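Local coordinates for protein precorrin-6y methyltransferase/putative decarboxylase (Methanothermobacter thermautotrophicus, PDB 1L3I) that probably methylates C-15 of cobalt-precorrin-6B with S-adenosyl-L-methionine and decarboxylates C-12 to give cobalt-precorrin-7 in anaerobic cobalamin biosynthesis, at residues 5-13 with 64-74; 113-124 with 142-152. All coordinates share one frame; numbering follows the deposited sequence.

Two contacts on opposite sides of the chain's centre illustrate two ways helices are held in a Rossmann-type methyltransferase, one beside the ligand pocket and one remote from it. Contact 1 lays the N-terminal loop 5-13 along the helix that follows strand 57-62, and it includes Asn-64 and Ala-67 of the S-adenosyl-L-homocysteine pocket; the side chain of Ala-67 lies about 4 Å from the ligand. Contact 2 pairs helix 113-122 with the end of helix 137-149 and stands further off, the side chain of Leu-113 being about 8 Å from the ligand. The centres of the two contacts are 28 Å apart and their nearest atoms about 12 Å, so they do not meet.

Contact 1: 5-13 with 64-74; sequences DEFIKNPSV and NPEAISTTEMN
With CG turned beside the backbone N (chi1 -78°), the amide of Asn-74 reaches the backbone of Ile-8, while Val-13, whose CG1 is anti to its own N (chi1 180°), sets both methyls against the start of the same helix. The Asn-74 amide grips one residue twice. Ile-8 N donates to Asn-74 OD1 at 2.8 Å in an almost straight bond (175°), and Asn-74 ND2 returns a bond of 3.2 Å to Ile-8 O, which lies close to the amide plane. A water bridges Asn-74 OD1 and Glu-6 O, and ND2 also donates to Thr-44 O, so the amide's rotation is fixed from several directions. Beside it, the Phe-7 ring presents its edge to Asn-74 ND2, ring and amide planes steeply inclined to each other.

Helix 65-77 is the one that follows the second strand of the Rossmann-type fold, beyond the strand-end Asp-62 that binds S-adenosyl-L-methionine. Here Val-13 CG1 rests on Ala-67 CB at 3.7 Å, and CG2 lies 3.5 Å from Ala-67 N. Ala-67 itself touches the bound S-adenosyl-L-homocysteine, so Val-13 is one residue removed from the ligand, packed on a residue of the pocket. Midway along, Asn-10 CB sits 3.3 Å from Thr-70 OG1, whose proton goes to Glu-66 O, one turn back in the helix. The side-chain carbonyl of Asn-10 turns back into its own loop: OD1 accepts from Ser-12 N at 2.7 Å, closing an Asx turn, and from Ser-12 OG. Thr-70 CG2 meets Ile-8 O at 3.4 Å.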
loop_
_atom_site.group_PDB
_atom_site.type_symbol
_atom_site.label_atom_id
_atom_site.label_comp_id
_atom_site.label_asym_id
_atom_site.label_seq_id
_atom_site.Cartn_x
_atom_site.Cartn_y
_atom_site.Cartn_z
ATOM N N ASP A 5 18.899 -0.807 -11.803
ATOM C CA ASP A 5 20.275 -0.448 -11.491
ATOM C C ASP A 5 21.216 -0.564 -12.657
ATOM O O ASP A 5 22.430 -0.503 -12.476
ATOM C CB ASP A 5 20.806 -1.259 -10.312
ATOM C CG ASP A 5 20.850 -2.739 -10.576
ATOM O OD1 ASP A 5 21.028 -3.185 -11.737
ATOM O OD2 ASP A 5 20.725 -3.465 -9.574
ATOM N N GLU A 6 20.657 -0.822 -13.836
ATOM C CA GLU A 6 21.451 -0.919 -15.049
ATOM C C GLU A 6 21.219 0.278 -15.979
ATOM O O GLU A 6 21.449 0.196 -17.188
ATOM C CB GLU A 6 21.196 -2.238 -15.755
ATOM C CG GLU A 6 21.723 -3.424 -14.973
ATOM C CD GLU A 6 21.586 -4.734 -15.727
ATOM O OE1 GLU A 6 21.276 -4.713 -16.939
ATOM O OE2 GLU A 6 21.788 -5.789 -15.096
ATOM N N PHE A 7 20.762 1.378 -15.383
ATOM C CA PHE A 7 20.508 2.648 -16.055
ATOM C C PHE A 7 21.420 3.673 -15.378
ATOM O O PHE A 7 21.500 3.720 -14.150
ATOM C CB PHE A 7 19.057 3.094 -15.839
ATOM C CG PHE A 7 18.064 2.360 -16.677
ATOM C CD1 PHE A 7 17.509 1.164 -16.240
ATOM C CD2 PHE A 7 17.689 2.859 -17.921
ATOM C CE1 PHE A 7 16.595 0.476 -17.031
ATOM C CE2 PHE A 7 16.771 2.174 -18.723
ATOM C CZ PHE A 7 16.224 0.980 -18.280
ATOM N N ILE A 8 22.092 4.514 -16.154
ATOM C CA ILE A 8 22.956 5.522 -15.547
ATOM C C ILE A 8 22.105 6.751 -15.288
ATOM O O ILE A 8 21.374 7.223 -16.169
ATOM C CB ILE A 8 24.155 5.908 -16.449
ATOM C CG1 ILE A 8 25.020 4.680 -16.744
ATOM C CG2 ILE A 8 25.022 6.931 -15.738
ATOM C CD1 ILE A 8 25.882 4.212 -15.566
ATOM N N LYS A 9 22.150 7.228 -14.059
ATOM C CA LYS A 9 21.374 8.398 -13.688
ATOM C C LYS A 9 22.155 9.706 -13.760
ATOM O O LYS A 9 23.332 9.752 -13.416
ATOM C CB LYS A 9 20.828 8.238 -12.273
ATOM C CG LYS A 9 19.529 7.479 -12.180
ATOM C CD LYS A 9 18.893 7.694 -10.816
ATOM C CE LYS A 9 19.374 6.663 -9.830
ATOM N NZ LYS A 9 18.748 5.384 -10.161
ATOM N N ASN A 10 21.491 10.739 -14.266
ATOM C CA ASN A 10 22.040 12.087 -14.326
ATOM C C ASN A 10 21.313 12.773 -13.160
ATOM O O ASN A 10 20.112 12.604 -12.977
ATOM C CB ASN A 10 21.694 12.746 -15.660
ATOM C CG ASN A 10 22.035 14.217 -15.680
ATOM O OD1 ASN A 10 21.500 14.989 -14.909
ATOM N ND2 ASN A 10 22.926 14.612 -16.573
ATOM N N PRO A 11 22.023 13.573 -12.358
ATOM C CA PRO A 11 21.312 14.202 -11.233
ATOM C C PRO A 11 20.129 15.152 -11.505
ATOM O O PRO A 11 19.317 15.395 -10.619
ATOM C CB PRO A 11 22.454 14.846 -10.437
ATOM C CG PRO A 11 23.497 15.126 -11.484
ATOM C CD PRO A 11 23.458 13.920 -12.360
ATOM N N SER A 12 19.988 15.637 -12.733
ATOM C CA SER A 12 18.908 16.558 -13.063
ATOM C C SER A 12 17.767 15.911 -13.855
ATOM O O SER A 12 16.836 16.597 -14.272
ATOM C CB SER A 12 19.464 17.724 -13.891
ATOM O OG SER A 12 19.830 17.302 -15.205
ATOM N N VAL A 13 17.881 14.612 -14.117
ATOM C CA VAL A 13 16.884 13.886 -14.898
ATOM C C VAL A 13 16.264 12.778 -14.036
ATOM O O VAL A 13 16.970 11.931 -13.500
ATOM C CB VAL A 13 17.507 13.281 -16.201
ATOM C CG1 VAL A 13 16.466 12.530 -16.993
ATOM C CG2 VAL A 13 18.126 14.373 -17.062
ATOM N N ASN A 64 14.215 18.524 -21.519
ATOM C CA ASN A 64 15.560 18.520 -20.987
ATOM C C ASN A 64 16.598 17.910 -21.912
ATOM O O ASN A 64 16.558 16.705 -22.191
ATOM C CB ASN A 64 15.586 17.809 -19.624
ATOM C CG ASN A 64 16.871 18.082 -18.813
ATOM O OD1 ASN A 64 17.135 17.406 -17.812
ATOM N ND2 ASN A 64 17.646 19.078 -19.216
ATOM N N PRO A 65 17.564 18.731 -22.397
ATOM C CA PRO A 65 18.638 18.284 -23.286
ATOM C C PRO A 65 19.365 17.148 -22.577
ATOM O O PRO A 65 19.804 16.189 -23.205
ATOM C CB PRO A 65 19.543 19.511 -23.358
ATOM C CG PRO A 65 18.608 20.634 -23.246
ATOM C CD PRO A 65 17.677 20.186 -22.150
ATOM N N GLU A 66 19.458 17.262 -21.253
ATOM C CA GLU A 66 20.127 16.271 -20.428
ATOM C C GLU A 66 19.389 14.950 -20.360
ATOM O O GLU A 66 20.011 13.899 -20.182
ATOM C CB GLU A 66 20.353 16.827 -19.024
ATOM C CG GLU A 66 21.431 17.902 -18.975
ATOM C CD GLU A 66 22.874 17.356 -19.067
ATOM O OE1 GLU A 66 23.124 16.298 -19.693
ATOM O OE2 GLU A 66 23.774 18.011 -18.506
ATOM N N ALA A 67 18.064 15.011 -20.456
ATOM C CA ALA A 67 17.262 13.794 -20.452
ATOM C C ALA A 67 17.506 13.081 -21.797
ATOM O O ALA A 67 17.650 11.858 -21.849
ATOM C CB ALA A 67 15.797 14.131 -20.293
ATOM N N ILE A 68 17.611 13.858 -22.877
ATOM C CA ILE A 68 17.841 13.284 -24.205
ATOM C C ILE A 68 19.226 12.626 -24.264
ATOM O O ILE A 68 19.400 11.551 -24.844
ATOM C CB ILE A 68 17.706 14.357 -25.306
ATOM C CG1 ILE A 68 16.249 14.856 -25.389
ATOM C CG2 ILE A 68 18.199 13.808 -26.642
ATOM C CD1 ILE A 68 15.241 13.792 -25.781
ATOM N N SER A 69 20.189 13.273 -23.619
ATOM C CA SER A 69 21.550 12.755 -23.559
ATOM C C SER A 69 21.623 11.461 -22.721
ATOM O O SER A 69 22.262 10.490 -23.133
ATOM C CB SER A 69 22.467 13.844 -22.985
ATOM O OG SER A 69 23.779 13.361 -22.747
ATOM N N THR A 70 20.958 11.454 -21.561
ATOM C CA THR A 70 20.925 10.296 -20.653
ATOM C C THR A 70 20.253 9.090 -21.319
ATOM O O THR A 70 20.742 7.955 -21.204
ATOM C CB THR A 70 20.188 10.658 -19.348
ATOM O OG1 THR A 70 20.843 11.774 -18.741
ATOM C CG2 THR A 70 20.170 9.494 -18.376
ATOM N N THR A 71 19.148 9.352 -22.023
ATOM C CA THR A 71 18.434 8.292 -22.741
ATOM C C THR A 71 19.318 7.712 -23.869
ATOM O O THR A 71 19.438 6.490 -23.970
ATOM C CB THR A 71 17.040 8.770 -23.278
ATOM O OG1 THR A 71 16.198 9.126 -22.179
ATOM C CG2 THR A 71 16.325 7.657 -24.058
ATOM N N GLU A 72 19.980 8.557 -24.671
ATOM C CA GLU A 72 20.838 8.046 -25.762
ATOM C C GLU A 72 21.990 7.225 -25.180
ATOM O O GLU A 72 22.336 6.153 -25.685
ATOM C CB GLU A 72 21.366 9.178 -26.658
ATOM C CG GLU A 72 22.274 8.741 -27.842
ATOM C CD GLU A 72 21.674 7.660 -28.807
ATOM O OE1 GLU A 72 20.467 7.703 -29.159
ATOM O OE2 GLU A 72 22.433 6.768 -29.273
HETATM N N MSE A 73 22.506 7.696 -24.057
HETATM C CA MSE A 73 23.592 7.028 -23.358
HETATM C C MSE A 73 23.150 5.628 -22.893
HETATM O O MSE A 73 23.873 4.647 -23.077
HETATM C CB MSE A 73 23.968 7.879 -22.161
HETATM C CG MSE A 73 25.391 7.746 -21.732
HETATM SE SE MSE A 73 25.462 8.109 -19.855
HETATM C CE MSE A 73 25.979 6.358 -19.294
ATOM N N ASN A 74 21.970 5.546 -22.276
ATOM C CA ASN A 74 21.437 4.265 -21.801
ATOM C C ASN A 74 21.035 3.335 -22.960
ATOM O O ASN A 74 21.136 2.106 -22.848
ATOM C CB ASN A 74 20.269 4.488 -20.823
ATOM C CG ASN A 74 20.751 4.884 -19.431
ATOM O OD1 ASN A 74 21.700 4.309 -18.901
ATOM N ND2 ASN A 74 20.096 5.875 -18.833
HETATM O O HOH W 1 22.611 1.612 -19.101
#

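Contact 2: 113-124 with 142-152; sequences LQEILRIIKDKL and EAMECLRDLGF
Leu-150 lays its CD1 methyl against the backbone of Arg-118, 3.9 Å from Arg-118 N, while CD2 meets the CG of that arginine, the two side chains crossing at about a right angle. Next to it Leu-117 sends CD1 between two residues of the facing helix, 3.9 Å from Cys-146 CB and 4.0 Å from Leu-147 CG. Leu-113 continues the apolar row, its CD2 passing alongside the Glu-142 chain at 3.8 Å from CG. On the partly exposed side, Gln-114 CG leans on Cys-146 SG at 3.7 Å and also lies over the centre of one face of the Arg-118 guanidinium.

Lys-121 is extended throughout, with CG anti to the backbone N (chi1 -176°), and runs past Leu-150 in the opposite direction until NZ donates to Leu-150 O at 2.8 Å, from 38° above the carbonyl plane. Nearer its backbone, Lys-121 CG reaches Phe-152 CZ at 3.8 Å, and Leu-124 CD2 meets CE2 of the same ring. Toward the sheet, Leu-117, Leu-124 and Phe-152 all touch Ile-130 of strand 128-134.

A Schellman motif ends helix 137-149, with Gly-151 at positive phi, Phe-152 N bonded to Leu-147 O and Gly-151 N to Arg-148 O. The two helix segments run 34° from parallel with axes 10.0 Å apart, as expected of neighbouring helices lying on one face of the sheet in consecutive beta-alpha units of a Rossmann-type fold.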
loop_
_atom_site.group_PDB
_atom_site.type_symbol
_atom_site.label_atom_id
_atom_site.label_comp_id
_atom_site.label_asym_id
_atom_site.label_seq_id
_atom_site.Cartn_x
_atom_site.Cartn_y
_atom_site.Cartn_z
ATOM N N LEU A 113 -0.433 18.564 -20.001
ATOM C CA LEU A 113 -1.058 17.251 -20.152
ATOM C C LEU A 113 -2.245 17.233 -21.110
ATOM O O LEU A 113 -2.304 16.428 -22.049
ATOM C CB LEU A 113 -1.489 16.685 -18.796
ATOM C CG LEU A 113 -2.131 15.305 -18.893
ATOM C CD1 LEU A 113 -1.125 14.266 -19.383
ATOM C CD2 LEU A 113 -2.706 14.927 -17.548
ATOM N N GLN A 114 -3.186 18.135 -20.865
ATOM C CA GLN A 114 -4.393 18.238 -21.677
ATOM C C GLN A 114 -4.080 18.397 -23.163
ATOM O O GLN A 114 -4.639 17.689 -24.003
ATOM C CB GLN A 114 -5.217 19.413 -21.182
ATOM C CG GLN A 114 -6.552 19.563 -21.848
ATOM C CD GLN A 114 -7.322 20.719 -21.265
ATOM O OE1 GLN A 114 -6.998 21.890 -21.514
ATOM N NE2 GLN A 114 -8.340 20.405 -20.467
ATOM N N GLU A 115 -3.165 19.311 -23.468
ATOM C CA GLU A 115 -2.752 19.593 -24.844
ATOM C C GLU A 115 -2.107 18.362 -25.474
ATOM O O GLU A 115 -2.432 17.989 -26.605
ATOM C CB GLU A 115 -1.756 20.752 -24.840
ATOM C CG GLU A 115 -1.318 21.234 -26.197
ATOM C CD GLU A 115 -0.330 22.394 -26.117
ATOM O OE1 GLU A 115 -0.008 22.845 -24.987
ATOM O OE2 GLU A 115 0.123 22.858 -27.193
ATOM N N ILE A 116 -1.165 17.769 -24.733
ATOM C CA ILE A 116 -0.413 16.582 -25.124
ATOM C C ILE A 116 -1.374 15.452 -25.446
ATOM O O ILE A 116 -1.223 14.787 -26.469
ATOM C CB ILE A 116 0.532 16.139 -23.974
ATOM C CG1 ILE A 116 1.674 17.137 -23.817
ATOM C CG2 ILE A 116 1.091 14.731 -24.209
ATOM C CD1 ILE A 116 2.531 16.860 -22.596
ATOM N N LEU A 117 -2.377 15.253 -24.594
ATOM C CA LEU A 117 -3.351 14.187 -24.823
ATOM C C LEU A 117 -4.231 14.429 -26.054
ATOM O O LEU A 117 -4.360 13.542 -26.897
ATOM C CB LEU A 117 -4.213 13.947 -23.580
ATOM C CG LEU A 117 -3.553 13.243 -22.398
ATOM C CD1 LEU A 117 -4.600 13.108 -21.319
ATOM C CD2 LEU A 117 -2.981 11.882 -22.794
ATOM N N ARG A 118 -4.795 15.633 -26.180
ATOM C CA ARG A 118 -5.636 15.984 -27.326
ATOM C C ARG A 118 -4.895 15.683 -28.616
ATOM O O ARG A 118 -5.477 15.138 -29.539
ATOM C CB ARG A 118 -5.986 17.464 -27.322
ATOM C CG ARG A 118 -7.128 17.862 -26.419
ATOM C CD ARG A 118 -7.395 19.334 -26.613
ATOM N NE ARG A 118 -8.336 19.890 -25.663
ATOM C CZ ARG A 118 -8.112 20.993 -24.955
ATOM N NH1 ARG A 118 -6.960 21.655 -25.078
ATOM N NH2 ARG A 118 -9.060 21.480 -24.147
ATOM N N ILE A 119 -3.621 16.072 -28.672
ATOM C CA ILE A 119 -2.767 15.821 -29.839
ATOM C C ILE A 119 -2.563 14.321 -30.031
ATOM O O ILE A 119 -2.657 13.829 -31.148
ATOM C CB ILE A 119 -1.370 16.521 -29.713
ATOM C CG1 ILE A 119 -1.531 18.047 -29.667
ATOM C CG2 ILE A 119 -0.432 16.083 -30.832
ATOM C CD1 ILE A 119 -0.257 18.798 -29.305
ATOM N N ILE A 120 -2.248 13.594 -28.958
ATOM C CA ILE A 120 -2.049 12.146 -29.081
ATOM C C ILE A 120 -3.324 11.518 -29.649
ATOM O O ILE A 120 -3.255 10.602 -30.449
ATOM C CB ILE A 120 -1.668 11.453 -27.724
ATOM C CG1 ILE A 120 -0.225 11.795 -27.321
ATOM C CG2 ILE A 120 -1.816 9.935 -27.846
ATOM C CD1 ILE A 120 0.196 11.245 -25.971
ATOM N N LYS A 121 -4.487 12.020 -29.247
ATOM C CA LYS A 121 -5.727 11.466 -29.778
ATOM C C LYS A 121 -5.705 11.648 -31.301
ATOM O O LYS A 121 -5.796 10.664 -32.015
ATOM C CB LYS A 121 -6.975 12.122 -29.184
ATOM C CG LYS A 121 -8.246 11.466 -29.669
ATOM C CD LYS A 121 -9.464 12.296 -29.349
ATOM C CE LYS A 121 -10.712 11.674 -29.999
ATOM N NZ LYS A 121 -11.972 12.403 -29.606
ATOM N N ASP A 122 -5.451 12.879 -31.776
ATOM C CA ASP A 122 -5.398 13.229 -33.223
ATOM C C ASP A 122 -4.462 12.373 -34.103
ATOM O O ASP A 122 -4.576 12.403 -35.335
ATOM C CB ASP A 122 -4.964 14.697 -33.454
ATOM C CG ASP A 122 -6.014 15.734 -33.033
ATOM O OD1 ASP A 122 -6.957 15.479 -32.268
ATOM O OD2 ASP A 122 -5.844 16.890 -33.443
ATOM N N LYS A 123 -3.532 11.646 -33.479
ATOM C CA LYS A 123 -2.588 10.823 -34.230
ATOM C C LYS A 123 -2.621 9.354 -33.868
ATOM O O LYS A 123 -1.742 8.599 -34.302
ATOM C CB LYS A 123 -1.162 11.301 -33.963
ATOM C CG LYS A 123 -0.995 12.790 -33.762
ATOM C CD LYS A 123 0.438 13.191 -34.067
ATOM C CE LYS A 123 0.790 12.862 -35.512
ATOM N NZ LYS A 123 1.730 13.888 -35.998
ATOM N N LEU A 124 -3.578 8.956 -33.031
ATOM C CA LEU A 124 -3.649 7.562 -32.581
ATOM C C LEU A 124 -4.258 6.616 -33.616
ATOM O O LEU A 124 -5.364 6.831 -34.080
ATOM C CB LEU A 124 -4.396 7.456 -31.228
ATOM C CG LEU A 124 -4.275 6.148 -30.413
ATOM C CD1 LEU A 124 -2.851 5.928 -29.946
ATOM C CD2 LEU A 124 -5.226 6.157 -29.218
ATOM N N GLU A 142 -6.622 14.800 -13.670
ATOM C CA GLU A 142 -6.548 15.409 -14.997
ATOM C C GLU A 142 -6.547 14.397 -16.144
ATOM O O GLU A 142 -7.328 14.543 -17.077
ATOM C CB GLU A 142 -5.320 16.334 -15.086
ATOM C CG GLU A 142 -5.388 17.330 -16.228
ATOM C CD GLU A 142 -6.645 18.209 -16.148
ATOM O OE1 GLU A 142 -7.116 18.508 -15.017
ATOM O OE2 GLU A 142 -7.163 18.597 -17.226
ATOM N N ALA A 143 -5.711 13.361 -16.044
ATOM C CA ALA A 143 -5.608 12.324 -17.068
ATOM C C ALA A 143 -6.970 11.668 -17.297
ATOM O O ALA A 143 -7.392 11.465 -18.431
ATOM C CB ALA A 143 -4.550 11.264 -16.651
HETATM N N MSE A 144 -7.666 11.384 -16.206
HETATM C CA MSE A 144 -8.979 10.758 -16.250
HETATM C C MSE A 144 -10.011 11.642 -16.950
HETATM O O MSE A 144 -10.590 11.228 -17.948
HETATM C CB MSE A 144 -9.439 10.459 -14.837
HETATM C CG MSE A 144 -8.548 9.474 -14.120
HETATM SE SE MSE A 144 -9.249 7.727 -14.269
HETATM C CE MSE A 144 -10.384 7.846 -12.714
ATOM N N GLU A 145 -10.225 12.849 -16.427
ATOM C CA GLU A 145 -11.185 13.787 -17.010
ATOM C C GLU A 145 -10.875 13.997 -18.495
ATOM O O GLU A 145 -11.716 13.755 -19.352
ATOM C CB GLU A 145 -11.178 15.140 -16.254
ATOM C CG GLU A 145 -12.230 16.170 -16.778
ATOM C CD GLU A 145 -12.433 17.394 -15.866
ATOM O OE1 GLU A 145 -11.470 18.183 -15.676
ATOM O OE2 GLU A 145 -13.573 17.582 -15.361
ATOM N N CYS A 146 -9.642 14.380 -18.799
ATOM C CA CYS A 146 -9.249 14.611 -20.178
ATOM C C CYS A 146 -9.512 13.435 -21.090
ATOM O O CYS A 146 -10.142 13.598 -22.124
ATOM C CB CYS A 146 -7.785 14.997 -20.257
ATOM S SG CYS A 146 -7.525 16.690 -19.725
ATOM N N LEU A 147 -9.062 12.248 -20.697
ATOM C CA LEU A 147 -9.268 11.085 -21.531
ATOM C C LEU A 147 -10.739 10.730 -21.693
ATOM O O LEU A 147 -11.135 10.258 -22.754
ATOM C CB LEU A 147 -8.461 9.899 -21.025
ATOM C CG LEU A 147 -6.972 9.949 -21.375
ATOM C CD1 LEU A 147 -6.223 8.896 -20.597
ATOM C CD2 LEU A 147 -6.786 9.752 -22.867
ATOM N N ARG A 148 -11.552 10.965 -20.665
ATOM C CA ARG A 148 -12.992 10.689 -20.773
ATOM C C ARG A 148 -13.589 11.658 -21.777
ATOM O O ARG A 148 -14.324 11.262 -22.678
ATOM C CB ARG A 148 -13.719 10.880 -19.440
ATOM C CG ARG A 148 -14.059 9.581 -18.746
ATOM C CD ARG A 148 -14.661 9.843 -17.394
ATOM N NE ARG A 148 -14.284 8.812 -16.420
ATOM C CZ ARG A 148 -14.958 8.573 -15.301
ATOM N NH1 ARG A 148 -16.048 9.286 -15.012
ATOM N NH2 ARG A 148 -14.563 7.604 -14.487
ATOM N N ASP A 149 -13.223 12.927 -21.616
ATOM C CA ASP A 149 -13.690 14.006 -22.468
ATOM C C ASP A 149 -13.320 13.813 -23.933
ATOM O O ASP A 149 -13.978 14.353 -24.821
ATOM C CB ASP A 149 -13.163 15.345 -21.961
ATOM C CG ASP A 149 -13.721 15.728 -20.604
ATOM O OD1 ASP A 149 -14.555 14.961 -20.043
ATOM O OD2 ASP A 149 -13.336 16.805 -20.091
ATOM N N LEU A 150 -12.260 13.053 -24.186
ATOM C CA LEU A 150 -11.832 12.800 -25.557
ATOM C C LEU A 150 -12.503 11.543 -26.083
ATOM O O LEU A 150 -12.175 11.064 -27.165
ATOM C CB LEU A 150 -10.311 12.696 -25.641
ATOM C CG LEU A 150 -9.533 13.947 -25.257
ATOM C CD1 LEU A 150 -8.040 13.669 -25.336
ATOM C CD2 LEU A 150 -9.918 15.122 -26.154
ATOM N N GLY A 151 -13.419 10.989 -25.302
ATOM C CA GLY A 151 -14.159 9.813 -25.725
ATOM C C GLY A 151 -13.581 8.428 -25.478
ATOM O O GLY A 151 -14.062 7.440 -26.042
ATOM N N PHE A 152 -12.568 8.326 -24.626
ATOM C CA PHE A 152 -11.973 7.020 -24.346
ATOM C C PHE A 152 -12.584 6.338 -23.134
ATOM O O PHE A 152 -13.235 6.974 -22.288
ATOM C CB PHE A 152 -10.469 7.145 -24.079
ATOM C CG PHE A 152 -9.666 7.593 -25.254
ATOM C CD1 PHE A 152 -9.315 8.927 -25.394
ATOM C CD2 PHE A 152 -9.225 6.682 -26.205
ATOM C CE1 PHE A 152 -8.526 9.354 -26.459
ATOM C CE2 PHE A 152 -8.431 7.093 -27.280
ATOM C CZ PHE A 152 -8.085 8.429 -27.409
#